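FKBO (Streptomyces hygroscopicus, PDB 4BPS) hydrolyses chorismate to pyruvate and a dihydroxycyclohexadiene carboxylic acid in the biosynthesis of the immunosuppressants FK506 and FK520. Local coordinates at residues A[122-135]-A[191-203]. Residues are numbered along the deposited sequence; the frame is centred on the assembly and turned at random.
Sequences VFQLTRSLGYPLLA and CVFLAARGGVRIN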
# COMPACT_ATOMS: atom_id res chain seq x y z
N VAL A 122 -8.75 6.23 11.54
CA VAL A 122 -7.87 5.05 11.53
C VAL A 122 -7.00 4.98 12.79
O VAL A 122 -6.94 3.94 13.47
CB VAL A 122 -7.02 5.02 10.25
CG1 VAL A 122 -5.94 3.95 10.32
CG2 VAL A 122 -7.90 4.81 9.01
N PHE A 123 -6.32 6.08 13.12
CA PHE A 123 -5.47 6.09 14.31
C PHE A 123 -6.32 5.81 15.55
O PHE A 123 -5.91 5.05 16.44
CB PHE A 123 -4.73 7.41 14.48
CG PHE A 123 -3.71 7.70 13.40
CD1 PHE A 123 -2.74 6.77 13.02
CD2 PHE A 123 -3.69 8.94 12.79
CE1 PHE A 123 -1.79 7.08 12.05
CE2 PHE A 123 -2.76 9.24 11.79
CZ PHE A 123 -1.81 8.32 11.43
N GLN A 124 -7.50 6.43 15.64
CA GLN A 124 -8.35 6.22 16.80
C GLN A 124 -8.83 4.78 16.91
O GLN A 124 -8.90 4.25 18.01
CB GLN A 124 -9.52 7.18 16.76
CG GLN A 124 -10.45 7.03 17.96
CD GLN A 124 -9.72 7.05 19.34
OE1 GLN A 124 -8.83 7.86 19.57
NE2 GLN A 124 -10.11 6.15 20.24
N LEU A 125 -9.19 4.15 15.79
CA LEU A 125 -9.65 2.77 15.82
C LEU A 125 -8.52 1.83 16.26
O LEU A 125 -8.71 0.91 17.05
CB LEU A 125 -10.16 2.32 14.44
CG LEU A 125 -10.78 0.92 14.43
CD1 LEU A 125 -12.11 0.91 15.19
CD2 LEU A 125 -10.97 0.42 12.99
N THR A 126 -7.32 2.04 15.71
CA THR A 126 -6.20 1.20 16.11
C THR A 126 -5.93 1.34 17.60
O THR A 126 -5.63 0.35 18.27
CB THR A 126 -4.94 1.46 15.27
OG1 THR A 126 -4.47 2.80 15.46
CG2 THR A 126 -5.18 1.17 13.78
N ARG A 127 -6.05 2.55 18.13
CA ARG A 127 -5.88 2.73 19.57
C ARG A 127 -7.00 2.05 20.37
O ARG A 127 -6.74 1.30 21.32
CB ARG A 127 -5.81 4.21 19.92
CG ARG A 127 -4.55 4.87 19.47
CD ARG A 127 -4.41 6.24 20.10
NE ARG A 127 -5.46 7.19 19.69
CZ ARG A 127 -5.36 8.04 18.67
NH1 ARG A 127 -4.27 8.09 17.91
NH2 ARG A 127 -6.37 8.86 18.41
N SER A 128 -8.25 2.31 19.98
CA SER A 128 -9.39 1.81 20.73
C SER A 128 -9.49 0.28 20.74
O SER A 128 -9.83 -0.31 21.76
CB SER A 128 -10.68 2.38 20.15
OG SER A 128 -11.80 1.87 20.82
N LEU A 129 -9.18 -0.34 19.60
CA LEU A 129 -9.25 -1.79 19.51
C LEU A 129 -8.01 -2.47 20.09
O LEU A 129 -8.04 -3.68 20.36
CB LEU A 129 -9.45 -2.25 18.07
CG LEU A 129 -10.80 -1.93 17.42
CD1 LEU A 129 -10.82 -2.44 15.98
CD2 LEU A 129 -11.96 -2.52 18.16
N GLY A 130 -6.91 -1.74 20.26
CA GLY A 130 -5.69 -2.32 20.81
C GLY A 130 -4.75 -2.90 19.76
O GLY A 130 -4.08 -3.89 20.05
N TYR A 131 -4.66 -2.25 18.60
CA TYR A 131 -3.75 -2.65 17.53
C TYR A 131 -2.93 -1.43 17.10
O TYR A 131 -3.05 -0.95 15.98
CB TYR A 131 -4.51 -3.28 16.34
CG TYR A 131 -5.27 -4.52 16.73
CD1 TYR A 131 -6.47 -4.43 17.43
CD2 TYR A 131 -4.77 -5.79 16.44
CE1 TYR A 131 -7.16 -5.56 17.83
CE2 TYR A 131 -5.45 -6.93 16.87
CZ TYR A 131 -6.64 -6.81 17.55
OH TYR A 131 -7.32 -7.92 17.97
N PRO A 132 -2.09 -0.91 18.00
CA PRO A 132 -1.50 0.41 17.75
C PRO A 132 -0.38 0.42 16.71
O PRO A 132 -0.01 1.50 16.27
CB PRO A 132 -0.94 0.80 19.12
CG PRO A 132 -0.63 -0.52 19.77
CD PRO A 132 -1.77 -1.41 19.35
N LEU A 133 0.19 -0.72 16.34
CA LEU A 133 1.35 -0.73 15.44
C LEU A 133 0.88 -0.87 14.02
O LEU A 133 0.54 -1.97 13.57
CB LEU A 133 2.29 -1.87 15.80
CG LEU A 133 2.86 -1.85 17.22
CD1 LEU A 133 3.84 -3.01 17.39
CD2 LEU A 133 3.53 -0.54 17.59
N LEU A 134 0.82 0.23 13.27
CA LEU A 134 0.47 0.10 11.87
C LEU A 134 1.58 -0.63 11.11
O LEU A 134 2.76 -0.37 11.35
CB LEU A 134 0.24 1.47 11.22
CG LEU A 134 -1.06 2.16 11.61
CD1 LEU A 134 -1.00 3.61 11.14
CD2 LEU A 134 -2.26 1.46 10.96
N ALA A 135 1.18 -1.52 10.22
CA ALA A 135 2.10 -2.40 9.50
C ALA A 135 2.18 -2.11 8.01
O ALA A 135 3.19 -2.44 7.38
CB ALA A 135 1.67 -3.86 9.68
N CYS A 191 -8.52 4.15 1.70
CA CYS A 191 -7.40 3.76 2.55
C CYS A 191 -7.60 2.33 3.07
O CYS A 191 -8.68 1.98 3.58
CB CYS A 191 -7.28 4.72 3.73
SG CYS A 191 -5.99 4.30 4.94
N VAL A 192 -6.56 1.51 2.89
CA VAL A 192 -6.54 0.15 3.40
C VAL A 192 -5.39 0.07 4.38
O VAL A 192 -4.33 0.65 4.12
CB VAL A 192 -6.32 -0.85 2.22
CG1 VAL A 192 -6.32 -2.29 2.70
CG2 VAL A 192 -7.33 -0.62 1.11
N PHE A 193 -5.54 -0.68 5.47
CA PHE A 193 -4.42 -0.79 6.40
C PHE A 193 -4.41 -2.12 7.14
O PHE A 193 -5.46 -2.77 7.33
CB PHE A 193 -4.41 0.37 7.42
CG PHE A 193 -5.61 0.39 8.33
CD1 PHE A 193 -6.78 1.02 7.93
CD2 PHE A 193 -5.56 -0.22 9.58
CE1 PHE A 193 -7.90 1.02 8.75
CE2 PHE A 193 -6.67 -0.21 10.40
CZ PHE A 193 -7.84 0.41 9.98
N LEU A 194 -3.20 -2.51 7.52
CA LEU A 194 -2.95 -3.61 8.44
C LEU A 194 -2.31 -3.05 9.70
O LEU A 194 -1.49 -2.12 9.63
CB LEU A 194 -1.97 -4.61 7.81
CG LEU A 194 -2.54 -5.48 6.70
CD1 LEU A 194 -1.40 -6.09 5.88
CD2 LEU A 194 -3.43 -6.58 7.27
N ALA A 195 -2.65 -3.62 10.85
CA ALA A 195 -2.09 -3.19 12.13
C ALA A 195 -1.91 -4.41 13.04
O ALA A 195 -2.54 -5.45 12.83
CB ALA A 195 -2.99 -2.17 12.81
N ALA A 196 -1.05 -4.25 14.04
CA ALA A 196 -0.71 -5.30 14.98
C ALA A 196 -1.00 -4.89 16.41
O ALA A 196 -0.77 -3.73 16.81
CB ALA A 196 0.77 -5.67 14.83
N ARG A 197 -1.42 -5.88 17.19
CA ARG A 197 -1.63 -5.74 18.63
C ARG A 197 -0.35 -5.29 19.33
O ARG A 197 -0.35 -4.44 20.23
CB ARG A 197 -2.09 -7.07 19.22
CG ARG A 197 -2.13 -7.07 20.75
CD ARG A 197 -2.61 -8.38 21.35
NE ARG A 197 -1.82 -9.53 20.92
CZ ARG A 197 -2.14 -10.79 21.15
NH1 ARG A 197 -3.24 -11.12 21.83
NH2 ARG A 197 -1.33 -11.73 20.67
N GLY A 198 0.77 -5.86 18.92
CA GLY A 198 2.04 -5.55 19.54
C GLY A 198 3.13 -6.27 18.79
O GLY A 198 3.04 -6.50 17.58
N GLY A 199 4.19 -6.62 19.50
CA GLY A 199 5.27 -7.35 18.87
C GLY A 199 6.17 -6.50 18.00
O GLY A 199 6.31 -5.28 18.21
N VAL A 200 6.78 -7.15 17.03
CA VAL A 200 7.84 -6.55 16.24
C VAL A 200 7.26 -5.86 15.01
O VAL A 200 6.55 -6.49 14.21
CB VAL A 200 8.81 -7.65 15.77
CG1 VAL A 200 9.96 -7.04 14.96
CG2 VAL A 200 9.34 -8.45 16.96
N ARG A 201 7.57 -4.58 14.85
CA ARG A 201 7.17 -3.82 13.68
C ARG A 201 8.34 -2.87 13.42
O ARG A 201 8.54 -1.90 14.16
CB ARG A 201 5.86 -3.06 13.91
CG ARG A 201 5.29 -2.34 12.67
CD ARG A 201 5.97 -0.98 12.33
NE ARG A 201 6.24 -0.08 13.49
CZ ARG A 201 5.34 0.74 14.02
NH1 ARG A 201 4.12 0.83 13.45
NH2 ARG A 201 5.63 1.58 15.04
N ILE A 202 9.15 -3.20 12.42
CA ILE A 202 10.38 -2.45 12.14
C ILE A 202 10.23 -1.74 10.80
O ILE A 202 10.09 -2.37 9.76
CB ILE A 202 11.60 -3.39 12.10
CG1 ILE A 202 11.81 -4.09 13.45
CG2 ILE A 202 12.86 -2.60 11.72
CD1 ILE A 202 12.78 -5.28 13.39
N ASN A 203 10.25 -0.42 10.83
CA ASN A 203 10.17 0.37 9.60
C ASN A 203 11.57 0.51 9.02
O ASN A 203 12.54 0.76 9.75
CB ASN A 203 9.49 1.70 9.87
CG ASN A 203 8.03 1.52 10.19
OD1 ASN A 203 7.38 0.62 9.67
ND2 ASN A 203 7.50 2.37 11.06
O HOH W 1 -2.15 -3.81 22.42
O HOH W 2 2.30 2.78 13.68
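Leu133 and Ala196 form an antiparallel hydrogen-bonded pair, Ala196 N giving to Leu133 O at 2.8 Å and Leu133 N to Ala196 O at 3.2 Å; Ala135 N continues the ladder to Leu194 O. Just past the paired strand ends, a water donates to the carbonyls of both Gly130 and Arg197.

The other polar grip comes from Arg201. Bent at chi2 (-79°) and chi3, its chain folds back so that NH1 meets a lone pair of Leu134 O at 2.8 Å, within both the guanidinium and carbonyl planes. The same NH1 gives to a water that also accepts from Leu134 N, while Leu133 CD2 lies over one guanidinium face. An alanine at Arg201 would remove this donor, and Leu134 O would probably lose its link to strand 201-204 and Leu133 part of its cover.

Apolar contacts fill the space between helix and sheet. Phe193, whose CB points toward the helix and whose CG lies between its backbone N and carbonyl carbon (chi1 64°), takes Val122 CG1 over its ring centre in a CH-pi contact, 3.8 Å from the centroid; Leu125 CD2 comes at the ring edge, and Thr126 CG2 and Leu134 CD2 approach obliquely. Ala195 CB sits against Tyr131 CB, and the Tyr131 hydroxyl is hydrogen-bonded to Thr95 O.

Gly130 ends helix 112-129 in a Schellman motif, turning the chain into strand 133-142. A helix packed on a mixed sheet, here against strand 189-196 between strands 98-105 and 133-142, is the architecture of the YjgF fold.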